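Long-range contacts in nucleotidyl transferase AbiEii/AbiGii toxin family protein (Mycobacterium tuberculosis, PDB 6Y56), which probably acts as the nucleotidyltransferase toxin of a toxin-antitoxin system, of the kind that blocks growth by inactivating tRNA acceptor stems: residues A22-A27 with P120-S125; G88-G93 with R113-G118; Y174-L179 with D214-R219; L221-V226 with F262-D267. All blocks are in the same frame, centred on the assembly; numbering follows the deposited sequence.

Interaction 1: A22-A27 with P120-S125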
loop_
_atom_site.group_PDB
_atom_site.type_symbol
_atom_site.label_atom_id
_atom_site.label_comp_id
_atom_site.label_asym_id
_atom_site.label_seq_id
_atom_site.Cartn_x
_atom_site.Cartn_y
_atom_site.Cartn_z
ATOM N N ALA A 22 -12.469 -6.971 9.108
ATOM C CA ALA A 22 -12.613 -8.208 8.350
ATOM C C ALA A 22 -13.695 -8.081 7.288
ATOM O O ALA A 22 -13.535 -8.590 6.174
ATOM C CB ALA A 22 -12.899 -9.382 9.291
ATOM N N LEU A 23 -14.800 -7.411 7.617
ATOM C CA LEU A 23 -15.848 -7.198 6.629
ATOM C C LEU A 23 -15.350 -6.322 5.489
ATOM O O LEU A 23 -15.660 -6.574 4.319
ATOM C CB LEU A 23 -17.082 -6.587 7.294
ATOM C CG LEU A 23 -18.324 -6.401 6.420
ATOM C CD1 LEU A 23 -18.704 -7.686 5.731
ATOM C CD2 LEU A 23 -19.493 -5.871 7.242
ATOM N N LEU A 24 -14.562 -5.294 5.815
ATOM C CA LEU A 24 -13.968 -4.454 4.778
ATOM C C LEU A 24 -12.983 -5.242 3.929
ATOM O O LEU A 24 -12.948 -5.079 2.704
ATOM C CB LEU A 24 -13.264 -3.265 5.422
ATOM C CG LEU A 24 -12.510 -2.370 4.428
ATOM C CD1 LEU A 24 -13.429 -1.723 3.392
ATOM C CD2 LEU A 24 -11.751 -1.322 5.219
ATOM N N ASP A 25 -12.183 -6.103 4.558
ATOM C CA ASP A 25 -11.254 -6.956 3.818
ATOM C C ASP A 25 -12.000 -7.773 2.766
ATOM O O ASP A 25 -11.583 -7.849 1.597
ATOM C CB ASP A 25 -10.512 -7.871 4.807
ATOM C CG ASP A 25 -9.454 -8.735 4.141
ATOM O OD1 ASP A 25 -8.449 -8.176 3.664
ATOM O OD2 ASP A 25 -9.615 -9.979 4.088
ATOM N N VAL A 26 -13.128 -8.367 3.159
ATOM C CA VAL A 26 -13.931 -9.138 2.220
ATOM C C VAL A 26 -14.495 -8.233 1.131
ATOM O O VAL A 26 -14.485 -8.586 -0.059
ATOM C CB VAL A 26 -15.052 -9.883 2.974
ATOM C CG1 VAL A 26 -16.022 -10.522 2.003
ATOM C CG2 VAL A 26 -14.469 -10.926 3.900
ATOM N N ALA A 27 -15.010 -7.057 1.519
ATOM C CA ALA A 27 -15.569 -6.124 0.541
ATOM C C ALA A 27 -14.521 -5.706 -0.481
ATOM O O ALA A 27 -14.817 -5.624 -1.680
ATOM C CB ALA A 27 -16.147 -4.904 1.260
ATOM N N PRO A 120 -19.490 -1.610 7.653
ATOM C CA PRO A 120 -18.409 -1.470 8.636
ATOM C C PRO A 120 -18.118 -0.002 8.915
ATOM O O PRO A 120 -18.080 0.829 8.007
ATOM C CB PRO A 120 -17.220 -2.164 7.964
ATOM C CG PRO A 120 -17.536 -2.157 6.507
ATOM C CD PRO A 120 -19.035 -2.244 6.403
ATOM N N ARG A 121 -17.938 0.314 10.192
ATOM C CA ARG A 121 -17.724 1.697 10.619
ATOM C C ARG A 121 -16.250 2.060 10.685
ATOM O O ARG A 121 -15.801 2.749 11.603
ATOM C CB ARG A 121 -18.419 1.941 11.955
ATOM C CG ARG A 121 -19.908 1.624 11.924
ATOM C CD ARG A 121 -20.396 0.982 13.222
ATOM N NE ARG A 121 -19.463 0.002 13.778
ATOM C CZ ARG A 121 -19.685 -1.309 13.809
ATOM N NH1 ARG A 121 -20.804 -1.810 13.300
ATOM N NH2 ARG A 121 -18.781 -2.125 14.338
ATOM N N ILE A 122 -15.474 1.601 9.715
ATOM C CA ILE A 122 -14.033 1.795 9.695
ATOM C C ILE A 122 -13.683 2.696 8.520
ATOM O O ILE A 122 -14.321 2.654 7.464
ATOM C CB ILE A 122 -13.317 0.427 9.613
ATOM C CG1 ILE A 122 -11.800 0.582 9.710
ATOM C CG2 ILE A 122 -13.725 -0.321 8.359
ATOM C CD1 ILE A 122 -11.077 -0.742 9.916
ATOM N N VAL A 123 -12.672 3.539 8.723
ATOM C CA VAL A 123 -12.230 4.461 7.685
ATOM C C VAL A 123 -11.539 3.679 6.577
ATOM O O VAL A 123 -10.607 2.901 6.830
ATOM C CB VAL A 123 -11.285 5.510 8.287
ATOM C CG1 VAL A 123 -10.387 6.120 7.211
ATOM C CG2 VAL A 123 -12.079 6.569 9.040
ATOM N N ALA A 124 -11.994 3.887 5.339
ATOM C CA ALA A 124 -11.426 3.225 4.178
ATOM C C ALA A 124 -11.299 4.233 3.051
ATOM O O ALA A 124 -12.089 5.170 2.938
ATOM C CB ALA A 124 -12.293 2.047 3.730
ATOM N N SER A 125 -10.309 4.025 2.200
ATOM C CA SER A 125 -10.014 4.998 1.167
ATOM C C SER A 125 -9.534 4.304 -0.095
ATOM O O SER A 125 -9.174 3.123 -0.091
ATOM C CB SER A 125 -8.959 5.992 1.637
ATOM O OG SER A 125 -7.812 5.295 2.091
#
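L24 projects from helix 19-38 against the loop 120-125, where A124 and I122 meet its branched end. Its CG lies anti to the backbone N (chi1 176°), and of the two methyls beyond it CD2 makes the closest contacts: it sits 3.7 Å from CB of A124 and 3.8 Å from CG2 of I122. The second methyl, CD1, rests at 4.0 Å on the same A124 CB, so the leucine fork meets this small residue with both prongs. The L24 and I122 side chains cross at about a right angle, and I122 offers its CG2 branch. Alanine suits its place because a single methyl lets the loop backbone come close to a bulky leucine.

P120 fills the neighbouring position on the helix surface. Its ring meets L23 one residue earlier, with CD 3.8 Å from CD2 of L23 and the two side chains again crossing at about a right angle. CG of the same ring lies over the start of L24, 4.4 Å from its backbone N. A rigid, apolar ring is well placed here, since no hydrogen bond joins the two segments and what they share is apolar contact.

P120 and A124 also rest on V112 and L110 of strand 107-114, while L23 reaches F94 of strand 94-100. A helix packed by aliphatic side chains against a mixed sheet and its connecting loops is consistent with the alpha/beta architecture of the nucleotidyltransferase fold.

Interaction 2: G88-G93 with R113-G118; sequences GARVGG and RHTELG
R113 and R90 meet at the edge of the mixed sheet, where a beta hairpin with a two-residue turn, G92-G93, joins strands 90-91 and 94-100; the turn's backbone angles fit type II'. R113 NH2 approaches the edge of the R90 guanidinium at 3.6 Å from NH1, with the two planes 54° apart. These like charges are probably tolerated because R113 NH2 forms a salt bridge with E95, which also makes a long, weak ion pair with R90. R90 itself is held by its NH2, which donates to a lone pair of G92 O at 3.0 Å and so ties the arginine back to its own turn.

H114 follows, its CG anti to the backbone N (chi1 -171°) and its ring turned by chi2 so that one face meets G93. The G93 O lies 3.5 Å above that face of the H114 ring, offset toward its rim, while L117 CD1 sits over the centre of the opposite face. Because G93 has no side chain, its CA can come within 3.7 Å of H114 NE2.

T115 N donates to G93 O at 3.0 Å, the one hydrogen bond across the two segments. The T115 CG2 methyl lies 3.4 Å from R90 NH2. T115, E116 and L117 form a tight loop, closed by paired backbone bonds between H114 and G118, where the positive phi of G118 suits a glycine. Within that loop H114 ND1 accepts from two backbone amides, E116 N and, almost straight at 171°, L117 N at 3.1 Å.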
loop_
_atom_site.group_PDB
_atom_site.type_symbol
_atom_site.label_atom_id
_atom_site.label_comp_id
_atom_site.label_asym_id
_atom_site.label_seq_id
_atom_site.Cartn_x
_atom_site.Cartn_y
_atom_site.Cartn_z
ATOM N N GLY A 88 -21.480 3.352 -6.604
ATOM C CA GLY A 88 -22.792 2.789 -6.832
ATOM C C GLY A 88 -22.798 1.335 -7.250
ATOM O O GLY A 88 -23.883 0.768 -7.420
ATOM N N ALA A 89 -21.631 0.719 -7.411
ATOM C CA ALA A 89 -21.552 -0.653 -7.889
ATOM C C ALA A 89 -22.018 -1.633 -6.820
ATOM O O ALA A 89 -21.853 -1.410 -5.613
ATOM C CB ALA A 89 -20.111 -0.997 -8.276
ATOM N N ARG A 90 -22.578 -2.741 -7.281
ATOM C CA ARG A 90 -22.915 -3.867 -6.432
ATOM C C ARG A 90 -22.134 -5.080 -6.915
ATOM O O ARG A 90 -21.955 -5.283 -8.122
ATOM C CB ARG A 90 -24.426 -4.148 -6.469
ATOM C CG ARG A 90 -24.820 -5.473 -5.840
ATOM C CD ARG A 90 -26.330 -5.580 -5.603
ATOM N NE ARG A 90 -26.802 -4.523 -4.720
ATOM C CZ ARG A 90 -26.691 -4.546 -3.399
ATOM N NH1 ARG A 90 -27.144 -3.529 -2.677
ATOM N NH2 ARG A 90 -26.131 -5.586 -2.796
ATOM N N VAL A 91 -21.602 -5.848 -5.968
ATOM C CA VAL A 91 -20.982 -7.132 -6.262
ATOM C C VAL A 91 -21.595 -8.084 -5.255
ATOM O O VAL A 91 -21.248 -8.047 -4.072
ATOM C CB VAL A 91 -19.455 -7.104 -6.133
ATOM C CG1 VAL A 91 -18.883 -8.467 -6.484
ATOM C CG2 VAL A 91 -18.851 -6.018 -7.018
ATOM N N GLY A 92 -22.549 -8.891 -5.711
ATOM C CA GLY A 92 -23.281 -9.733 -4.785
ATOM C C GLY A 92 -23.947 -8.885 -3.721
ATOM O O GLY A 92 -24.653 -7.915 -4.016
ATOM N N GLY A 93 -23.694 -9.230 -2.463
ATOM C CA GLY A 93 -24.308 -8.544 -1.345
ATOM C C GLY A 93 -23.748 -7.165 -1.039
ATOM O O GLY A 93 -24.364 -6.432 -0.261
ATOM N N ARG A 113 -21.413 -1.382 2.038
ATOM C CA ARG A 113 -22.557 -1.837 2.816
ATOM C C ARG A 113 -23.002 -3.190 2.294
ATOM O O ARG A 113 -23.197 -3.362 1.089
ATOM C CB ARG A 113 -23.716 -0.841 2.729
ATOM C CG ARG A 113 -24.880 -1.179 3.645
ATOM C CD ARG A 113 -26.069 -0.279 3.349
ATOM N NE ARG A 113 -26.307 -0.181 1.913
ATOM C CZ ARG A 113 -26.932 -1.108 1.194
ATOM N NH1 ARG A 113 -27.386 -2.210 1.777
ATOM N NH2 ARG A 113 -27.096 -0.938 -0.112
ATOM N N HIS A 114 -23.166 -4.147 3.194
ATOM C CA HIS A 114 -23.640 -5.461 2.808
ATOM C C HIS A 114 -25.096 -5.609 3.213
ATOM O O HIS A 114 -25.489 -5.182 4.301
ATOM C CB HIS A 114 -22.804 -6.557 3.462
ATOM C CG HIS A 114 -23.112 -7.922 2.945
ATOM N ND1 HIS A 114 -24.166 -8.674 3.424
ATOM C CD2 HIS A 114 -22.534 -8.664 1.971
ATOM C CE1 HIS A 114 -24.211 -9.825 2.779
ATOM N NE2 HIS A 114 -23.232 -9.845 1.893
ATOM N N THR A 115 -25.886 -6.230 2.330
ATOM C CA THR A 115 -27.329 -6.325 2.544
ATOM C C THR A 115 -27.666 -6.936 3.898
ATOM O O THR A 115 -28.573 -6.460 4.592
ATOM C CB THR A 115 -27.973 -7.141 1.420
ATOM O OG1 THR A 115 -27.473 -8.485 1.455
ATOM C CG2 THR A 115 -27.667 -6.521 0.060
ATOM N N GLU A 116 -26.952 -7.990 4.291
ATOM C CA GLU A 116 -27.177 -8.657 5.567
ATOM C C GLU A 116 -26.224 -8.201 6.659
ATOM O O GLU A 116 -26.658 -7.932 7.784
ATOM C CB GLU A 116 -27.059 -10.176 5.396
ATOM C CG GLU A 116 -27.803 -10.723 4.176
ATOM C CD GLU A 116 -27.316 -12.106 3.760
ATOM O OE1 GLU A 116 -26.789 -12.252 2.633
ATOM O OE2 GLU A 116 -27.464 -13.051 4.565
ATOM N N LEU A 117 -24.935 -8.092 6.353
ATOM C CA LEU A 117 -23.923 -7.843 7.367
ATOM C C LEU A 117 -23.726 -6.366 7.675
ATOM O O LEU A 117 -23.030 -6.039 8.642
ATOM C CB LEU A 117 -22.609 -8.491 6.947
ATOM C CG LEU A 117 -22.832 -9.955 6.567
ATOM C CD1 LEU A 117 -21.563 -10.587 6.041
ATOM C CD2 LEU A 117 -23.371 -10.738 7.764
ATOM N N GLY A 118 -24.323 -5.478 6.899
ATOM C CA GLY A 118 -24.308 -4.072 7.230
ATOM C C GLY A 118 -23.069 -3.350 6.739
ATOM O O GLY A 118 -22.329 -3.812 5.864
#

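Interaction 3: Y174-L179 with D214-R219; sequences YRRVAL and DRRGTR
The guanidinium of R175 turns its edge to T218 O, and that of R176 turns a face to R216. R175 grips the single carbonyl oxygen of T218 end-on with two nitrogens, NH1 at 2.7 Å and NH2 at 2.9 Å. The oxygen lies in the guanidinium plane; seen from the carbonyl, NH2 is in its plane and NH1 stands above it. A water lies in the same plane at another edge, on the NE side of NH2, accepting from R175 NH2 at 2.8 Å and donating to R216 O at 2.9 Å. Arginine is apt here: one flat cation can satisfy a carbonyl directly and reach a second through water.

R176 has V177 CG1 over one face and R216 NH1 over the opposite face, each offset toward the rim. R216 NH1 comes 3.7 Å from R176 NH2, with the two guanidinium planes 63° apart. These like charges are on the surface, where solvent probably screens them. The aliphatic part of R176 does the packing: its CG is anti to the backbone N (chi1 170°), and CD, further out, lies 3.5 Å from G217 N and 3.9 Å from R216 CB. G217 has no side chain, so its backbone can pass close beside both arginines, and its extended conformation at positive phi suits glycine.

The contact joins the turn between helices 163-174 and 180-189 to the loop that follows helix 196-212. The R175 side chain is buried against V207 and V211 of helix 196-212 and V226 of helix 224-227, its NE in a salt bridge to D225.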
loop_
_atom_site.group_PDB
_atom_site.type_symbol
_atom_site.label_atom_id
_atom_site.label_comp_id
_atom_site.label_asym_id
_atom_site.label_seq_id
_atom_site.Cartn_x
_atom_site.Cartn_y
_atom_site.Cartn_z
ATOM N N TYR A 174 8.002 6.517 5.375
ATOM C CA TYR A 174 8.551 6.422 6.725
ATOM C C TYR A 174 9.540 7.541 6.993
ATOM O O TYR A 174 9.625 8.044 8.122
ATOM C CB TYR A 174 9.233 5.061 6.850
ATOM C CG TYR A 174 9.548 4.562 8.237
ATOM C CD1 TYR A 174 8.554 4.081 9.077
ATOM C CD2 TYR A 174 10.861 4.498 8.675
ATOM C CE1 TYR A 174 8.866 3.587 10.340
ATOM C CE2 TYR A 174 11.181 4.008 9.921
ATOM C CZ TYR A 174 10.186 3.559 10.743
ATOM O OH TYR A 174 10.530 3.075 11.989
ATOM N N ARG A 175 10.280 7.951 5.967
ATOM C CA ARG A 175 11.254 9.019 6.094
ATOM C C ARG A 175 10.591 10.351 6.426
ATOM O O ARG A 175 11.231 11.234 7.019
ATOM C CB ARG A 175 12.006 9.083 4.771
ATOM C CG ARG A 175 12.973 10.176 4.649
ATOM C CD ARG A 175 12.378 11.413 4.013
ATOM N NE ARG A 175 13.303 12.462 4.331
ATOM C CZ ARG A 175 13.283 13.682 3.830
ATOM N NH1 ARG A 175 14.221 14.534 4.205
ATOM N NH2 ARG A 175 12.355 14.044 2.948
ATOM N N ARG A 176 9.339 10.528 6.017
ATOM C CA ARG A 176 8.624 11.786 6.199
ATOM C C ARG A 176 7.747 11.793 7.438
ATOM O O ARG A 176 7.697 12.804 8.151
ATOM C CB ARG A 176 7.761 12.089 4.971
ATOM C CG ARG A 176 6.793 13.254 5.187
ATOM C CD ARG A 176 6.025 13.606 3.932
ATOM N NE ARG A 176 5.079 12.550 3.577
ATOM C CZ ARG A 176 3.858 12.431 4.088
ATOM N NH1 ARG A 176 3.404 13.310 4.982
ATOM N NH2 ARG A 176 3.080 11.427 3.696
ATOM N N VAL A 177 7.046 10.693 7.706
ATOM C CA VAL A 177 6.118 10.608 8.827
ATOM C C VAL A 177 6.097 9.172 9.333
ATOM O O VAL A 177 6.133 8.220 8.549
ATOM C CB VAL A 177 4.714 11.102 8.416
ATOM C CG1 VAL A 177 4.139 10.234 7.304
ATOM C CG2 VAL A 177 3.789 11.121 9.610
ATOM N N ALA A 178 6.026 9.017 10.653
ATOM C CA ALA A 178 6.102 7.710 11.298
ATOM C C ALA A 178 4.688 7.180 11.518
ATOM O O ALA A 178 3.945 7.703 12.354
ATOM C CB ALA A 178 6.854 7.831 12.622
ATOM N N LEU A 179 4.314 6.144 10.761
ATOM C CA LEU A 179 2.989 5.542 10.841
ATOM C C LEU A 179 3.117 4.092 11.288
ATOM O O LEU A 179 3.904 3.333 10.718
ATOM C CB LEU A 179 2.285 5.589 9.476
ATOM C CG LEU A 179 2.189 6.935 8.756
ATOM C CD1 LEU A 179 1.447 6.793 7.420
ATOM C CD2 LEU A 179 1.522 7.991 9.646
ATOM N N ASP A 214 6.551 16.641 -5.466
ATOM C CA ASP A 214 5.310 16.625 -4.642
ATOM C C ASP A 214 5.408 17.575 -3.442
ATOM O O ASP A 214 4.391 17.741 -2.763
ATOM C CB ASP A 214 4.919 15.204 -4.239
ATOM C CG ASP A 214 4.540 14.336 -5.425
ATOM O OD1 ASP A 214 4.434 14.876 -6.542
ATOM O OD2 ASP A 214 4.367 13.128 -5.219
ATOM N N ARG A 215 6.584 18.160 -3.201
ATOM C CA ARG A 215 6.804 19.117 -2.076
ATOM C C ARG A 215 6.421 18.479 -0.734
ATOM O O ARG A 215 5.935 19.191 0.146
ATOM C CB ARG A 215 6.073 20.441 -2.330
ATOM C CG ARG A 215 6.425 21.085 -3.662
ATOM C CD ARG A 215 5.454 22.187 -4.034
ATOM N NE ARG A 215 6.089 23.232 -4.820
ATOM C CZ ARG A 215 5.508 24.382 -5.131
ATOM N NH1 ARG A 215 4.274 24.625 -4.727
ATOM N NH2 ARG A 215 6.165 25.281 -5.841
ATOM N N ARG A 216 6.674 17.179 -0.590
ATOM C CA ARG A 216 6.381 16.445 0.640
ATOM C C ARG A 216 7.661 16.199 1.422
ATOM O O ARG A 216 8.641 15.705 0.865
ATOM C CB ARG A 216 5.757 15.088 0.309
ATOM C CG ARG A 216 4.359 15.167 -0.259
ATOM C CD ARG A 216 3.352 15.483 0.834
ATOM N NE ARG A 216 1.971 15.420 0.354
ATOM C CZ ARG A 216 1.234 14.313 0.314
ATOM N NH1 ARG A 216 1.734 13.160 0.733
ATOM N NH2 ARG A 216 -0.016 14.364 -0.139
ATOM N N GLY A 217 7.638 16.494 2.715
ATOM C CA GLY A 217 8.833 16.319 3.524
ATOM C C GLY A 217 9.745 17.527 3.449
ATOM O O GLY A 217 9.321 18.638 3.125
ATOM N N THR A 218 11.013 17.305 3.778
ATOM C CA THR A 218 12.027 18.348 3.792
ATOM C C THR A 218 13.253 17.877 3.020
ATOM O O THR A 218 13.423 16.687 2.742
ATOM C CB THR A 218 12.426 18.723 5.229
ATOM O OG1 THR A 218 12.939 17.569 5.911
ATOM C CG2 THR A 218 11.234 19.268 6.007
ATOM N N ARG A 219 14.123 18.820 2.689
ATOM C CA ARG A 219 15.405 18.467 2.109
ATOM C C ARG A 219 16.513 18.866 3.076
ATOM O O ARG A 219 16.340 19.803 3.864
ATOM C CB ARG A 219 15.607 19.168 0.757
ATOM C CG ARG A 219 15.451 20.677 0.809
ATOM C CD ARG A 219 15.950 21.346 -0.462
ATOM N NE ARG A 219 15.275 20.858 -1.657
ATOM C CZ ARG A 219 14.079 21.270 -2.061
ATOM N NH1 ARG A 219 13.408 22.179 -1.363
ATOM N NH2 ARG A 219 13.550 20.778 -3.173
HETATM O O HOH W 1 9.836 13.294 1.873
#

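Interaction 4: L221-V226 with F262-D267; sequences LRVEDV and FLTDLD
A small apolar seam, with V223 in its middle, joins the segment leading into helix 224-227 to the 3-10 turn and loop around L263, T264 and L266. The two methyls of V223 divide the work. CG1, anti to the backbone N (chi1 -176°), rests on the backbone of the 3-10 turn, 3.8 Å from T264 CA. CG2 points instead to L266, meeting it tip to tip at 3.6 Å from CD1, and lies 3.7 Å from L263 O. A beta-branched residue suits this place because it fills two directions at once.

Three residues on, the V226 and L263 side chains cross at about a right angle, CG1 of V226 4.2 Å from CD1 of L263. D265 is the centre of an inverse gamma turn, its L266 N to T264 O bond weak, and L266 after it points toward V223, as L263 does. On the other segment, D225 OD2 accepts from R222 N at 3.0 Å, above its carboxylate plane, and also pairs with R175.

Helix 196-212 backs the seam, with W203 under L221 and V226 and V204 under L266. L263 also reaches L171 of helix 163-174, and D267 caps the following helix 268-273.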
loop_
_atom_site.group_PDB
_atom_site.type_symbol
_atom_site.label_atom_id
_atom_site.label_comp_id
_atom_site.label_asym_id
_atom_site.label_seq_id
_atom_site.Cartn_x
_atom_site.Cartn_y
_atom_site.Cartn_z
ATOM N N LEU A 221 17.559 14.640 2.089
ATOM C CA LEU A 221 17.346 13.312 2.640
ATOM C C LEU A 221 18.562 12.923 3.465
ATOM O O LEU A 221 19.693 13.003 2.984
ATOM C CB LEU A 221 17.171 12.312 1.492
ATOM C CG LEU A 221 17.193 10.835 1.878
ATOM C CD1 LEU A 221 16.059 10.551 2.847
ATOM C CD2 LEU A 221 17.126 9.922 0.649
ATOM N N ARG A 222 18.331 12.531 4.709
ATOM C CA ARG A 222 19.380 12.017 5.574
ATOM C C ARG A 222 19.004 10.611 6.005
ATOM O O ARG A 222 17.837 10.319 6.276
ATOM C CB ARG A 222 19.546 12.892 6.816
ATOM C CG ARG A 222 19.843 14.339 6.504
ATOM C CD ARG A 222 20.096 15.129 7.773
ATOM N NE ARG A 222 20.710 16.415 7.477
ATOM C CZ ARG A 222 20.049 17.565 7.464
ATOM N NH1 ARG A 222 18.748 17.586 7.736
ATOM N NH2 ARG A 222 20.684 18.693 7.181
ATOM N N VAL A 223 20.000 9.732 6.088
ATOM C CA VAL A 223 19.675 8.353 6.427
ATOM C C VAL A 223 19.084 8.249 7.829
ATOM O O VAL A 223 18.260 7.366 8.105
ATOM C CB VAL A 223 20.888 7.429 6.209
ATOM C CG1 VAL A 223 20.497 6.006 6.471
ATOM C CG2 VAL A 223 21.408 7.575 4.788
ATOM N N GLU A 224 19.465 9.160 8.729
ATOM C CA GLU A 224 18.884 9.182 10.066
ATOM C C GLU A 224 17.389 9.452 10.053
ATOM O O GLU A 224 16.715 9.144 11.040
ATOM C CB GLU A 224 19.568 10.245 10.928
ATOM C CG GLU A 224 21.016 9.940 11.260
ATOM C CD GLU A 224 21.976 10.326 10.147
ATOM O OE1 GLU A 224 21.537 10.964 9.160
ATOM O OE2 GLU A 224 23.174 9.979 10.265
ATOM N N ASP A 225 16.858 10.036 8.973
ATOM C CA ASP A 225 15.411 10.203 8.866
ATOM C C ASP A 225 14.683 8.878 9.058
ATOM O O ASP A 225 13.552 8.849 9.555
ATOM C CB ASP A 225 15.029 10.765 7.491
ATOM C CG ASP A 225 15.637 12.131 7.200
ATOM O OD1 ASP A 225 16.156 12.801 8.114
ATOM O OD2 ASP A 225 15.592 12.551 6.018
ATOM N N VAL A 226 15.306 7.773 8.660
ATOM C CA VAL A 226 14.740 6.443 8.827
ATOM C C VAL A 226 15.402 5.684 9.973
ATOM O O VAL A 226 14.730 4.951 10.699
ATOM C CB VAL A 226 14.834 5.647 7.505
ATOM C CG1 VAL A 226 14.509 4.177 7.722
ATOM C CG2 VAL A 226 13.924 6.250 6.454
ATOM N N PHE A 262 21.503 -1.148 5.938
ATOM C CA PHE A 262 22.124 -1.048 4.619
ATOM C C PHE A 262 21.802 0.256 3.905
ATOM O O PHE A 262 22.519 0.630 2.972
ATOM C CB PHE A 262 21.748 -2.252 3.731
ATOM C CG PHE A 262 20.297 -2.272 3.299
ATOM C CD1 PHE A 262 19.880 -1.620 2.141
ATOM C CD2 PHE A 262 19.356 -2.940 4.057
ATOM C CE1 PHE A 262 18.549 -1.641 1.760
ATOM C CE2 PHE A 262 18.029 -2.970 3.681
ATOM C CZ PHE A 262 17.618 -2.313 2.529
ATOM N N LEU A 263 20.739 0.953 4.311
ATOM C CA LEU A 263 20.432 2.233 3.685
ATOM C C LEU A 263 21.525 3.259 3.919
ATOM O O LEU A 263 21.598 4.245 3.183
ATOM C CB LEU A 263 19.098 2.782 4.196
ATOM C CG LEU A 263 17.870 1.942 3.857
ATOM C CD1 LEU A 263 16.683 2.521 4.592
ATOM C CD2 LEU A 263 17.615 1.908 2.351
ATOM N N THR A 264 22.377 3.047 4.922
ATOM C CA THR A 264 23.472 3.973 5.176
ATOM C C THR A 264 24.525 3.932 4.084
ATOM O O THR A 264 25.248 4.918 3.901
ATOM C CB THR A 264 24.090 3.684 6.547
ATOM O OG1 THR A 264 24.758 4.856 7.014
ATOM C CG2 THR A 264 25.065 2.531 6.476
ATOM N N ASP A 265 24.620 2.828 3.350
ATOM C CA ASP A 265 25.676 2.651 2.359
ATOM C C ASP A 265 25.325 3.293 1.023
ATOM O O ASP A 265 25.484 2.681 -0.037
ATOM C CB ASP A 265 26.025 1.167 2.213
ATOM C CG ASP A 265 26.508 0.553 3.516
ATOM O OD1 ASP A 265 27.169 1.268 4.304
ATOM O OD2 ASP A 265 26.223 -0.641 3.757
ATOM N N LEU A 266 24.870 4.543 1.072
ATOM C CA LEU A 266 24.597 5.298 -0.139
ATOM C C LEU A 266 25.871 5.458 -0.952
ATOM O O LEU A 266 26.935 5.768 -0.406
ATOM C CB LEU A 266 24.078 6.687 0.233
ATOM C CG LEU A 266 22.794 6.748 1.054
ATOM C CD1 LEU A 266 22.497 8.182 1.428
ATOM C CD2 LEU A 266 21.623 6.163 0.277
ATOM N N ASP A 267 25.764 5.250 -2.264
ATOM C CA ASP A 267 26.910 5.463 -3.132
ATOM C C ASP A 267 27.044 6.947 -3.472
ATOM O O ASP A 267 26.250 7.787 -3.029
ATOM C CB ASP A 267 26.880 4.518 -4.341
ATOM C CG ASP A 267 25.741 4.794 -5.301
ATOM O OD1 ASP A 267 25.225 5.926 -5.345
ATOM O OD2 ASP A 267 25.364 3.853 -6.040
#

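From the N terminus, helix 19-38 opens interaction 1, which closes only when the chain reaches 120-125. Interaction 2 falls within that span, pairing the hairpin at 88-93 with the end of strand 107-114. The two touch where L23 meets the backbone oxygens of L117 and G118, so helix 19-38 also packs on the loop that follows strand 107-114. The chain passes to a largely helical part: interaction 3 opens at 174-179 and closes at 214-219, and interaction 4 opens at 221-226 and closes at 262-267; neither nests in nor crosses the other. R175 and D225 join them by a salt bridge. Interactions 1 and 4 lie on opposite sides of the chain's centre, their centres about 36 Å apart.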